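Local coordinates for protein phytanoyl-CoA dioxygenase (Streptomyces malaysiense, PDB 6ZYL) that catalyses beta-hydroxylation of thioholgamide as a non-heme monooxygenase, probably using iron and 2-oxoglutarate, at residues Ala274-Asn277 / Asp278-Ala282. Sequence-based numbering, arbitrary orientation.
Sequences AALN and DFYSA
With CG beside its own backbone N (chi1 -58°), Tyr-280 leans its ring back over the preceding turn, where it meets Leu-276; the neighbouring Phe-279, its CG anti to the backbone N (chi1 174°), carries the end of its side chain away from the segment Ala-274 to Asn-277. The tyrosine ring thus lays one face over Leu-276 O, which sits 3.1 Å above the ring plane and toward its rim, while the ring atom CE2 comes within 4.2 Å of Leu-276 CB. That same carbonyl oxygen accepts the nearly straight backbone bond from Tyr-280 N, 2.9 Å long, so one residue both bonds and covers it. Were Tyr-280 replaced by an alanine, Leu-276 O would probably lose its aromatic cover and Leu-276 CB its apolar neighbour. One residue earlier on each side, Phe-279 N reaches Ala-275 O at 2.8 Å, and Phe-279 CB lies against the same oxygen. The Phe-279 side chain touches Leu-70 of helix 68-72, as Leu-276 does, and Val-82. Asp-278 N binds Ala-274 O at 3.1 Å, whereas its carboxylate forms a salt bridge with Arg-265 through OD2. The repeating i to i+4 bonds, with the Tyr-280 ring laid back over the turn before it, are those of a regular alpha-helix, here the N-terminal part of the long C-terminal helix 273-295, packed by one flank against helix 68-72.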
# COMPACT_ATOMS: atom_id res chain seq x y z
N ALA A 274 -19.33 0.05 15.15
CA ALA A 274 -18.79 -1.31 15.07
C ALA A 274 -17.48 -1.32 14.28
O ALA A 274 -16.55 -2.07 14.61
CB ALA A 274 -19.81 -2.25 14.43
N ALA A 275 -17.39 -0.49 13.24
CA ALA A 275 -16.16 -0.42 12.46
C ALA A 275 -15.05 0.24 13.26
O ALA A 275 -13.89 -0.18 13.19
CB ALA A 275 -16.41 0.35 11.16
N LEU A 276 -15.38 1.28 14.03
CA LEU A 276 -14.37 1.93 14.86
C LEU A 276 -13.79 0.95 15.87
O LEU A 276 -12.58 0.92 16.09
CB LEU A 276 -14.98 3.14 15.58
CG LEU A 276 -15.30 4.37 14.74
CD1 LEU A 276 -15.94 5.44 15.63
CD2 LEU A 276 -14.06 4.92 14.07
N ASN A 277 -14.65 0.15 16.51
CA ASN A 277 -14.17 -0.79 17.51
C ASN A 277 -13.26 -1.84 16.88
O ASN A 277 -12.20 -2.16 17.43
CB ASN A 277 -15.35 -1.46 18.22
CG ASN A 277 -16.17 -0.48 19.03
OD1 ASN A 277 -15.70 0.61 19.38
ND2 ASN A 277 -17.41 -0.85 19.34
N ASP A 278 -13.67 -2.39 15.73
CA ASP A 278 -12.80 -3.33 15.03
C ASP A 278 -11.53 -2.66 14.54
O ASP A 278 -10.47 -3.29 14.50
CB ASP A 278 -13.55 -3.95 13.85
CG ASP A 278 -14.68 -4.86 14.28
OD1 ASP A 278 -14.65 -5.35 15.43
OD2 ASP A 278 -15.60 -5.09 13.47
N PHE A 279 -11.61 -1.38 14.17
CA PHE A 279 -10.44 -0.62 13.74
C PHE A 279 -9.43 -0.51 14.88
O PHE A 279 -8.25 -0.85 14.71
CB PHE A 279 -10.89 0.75 13.25
CG PHE A 279 -9.76 1.69 12.91
CD1 PHE A 279 -9.20 1.69 11.64
CD2 PHE A 279 -9.28 2.58 13.85
CE1 PHE A 279 -8.17 2.55 11.33
CE2 PHE A 279 -8.25 3.45 13.54
CZ PHE A 279 -7.69 3.43 12.28
N TYR A 280 -9.88 -0.04 16.05
CA TYR A 280 -8.99 0.04 17.20
C TYR A 280 -8.31 -1.31 17.47
O TYR A 280 -7.10 -1.38 17.71
CB TYR A 280 -9.77 0.48 18.44
CG TYR A 280 -10.46 1.82 18.30
CD1 TYR A 280 -9.91 2.83 17.53
CD2 TYR A 280 -11.67 2.06 18.94
CE1 TYR A 280 -10.55 4.06 17.40
CE2 TYR A 280 -12.31 3.28 18.82
CZ TYR A 280 -11.75 4.27 18.05
OH TYR A 280 -12.38 5.49 17.93
N SER A 281 -9.09 -2.39 17.42
CA SER A 281 -8.55 -3.71 17.69
C SER A 281 -7.53 -4.11 16.63
O SER A 281 -6.45 -4.61 16.94
CB SER A 281 -9.68 -4.73 17.77
OG SER A 281 -9.20 -6.01 18.13
N ALA A 282 -7.87 -3.89 15.35
CA ALA A 282 -6.98 -4.33 14.28
C ALA A 282 -5.70 -3.51 14.23
O ALA A 282 -4.62 -4.05 13.99
CB ALA A 282 -7.72 -4.25 12.94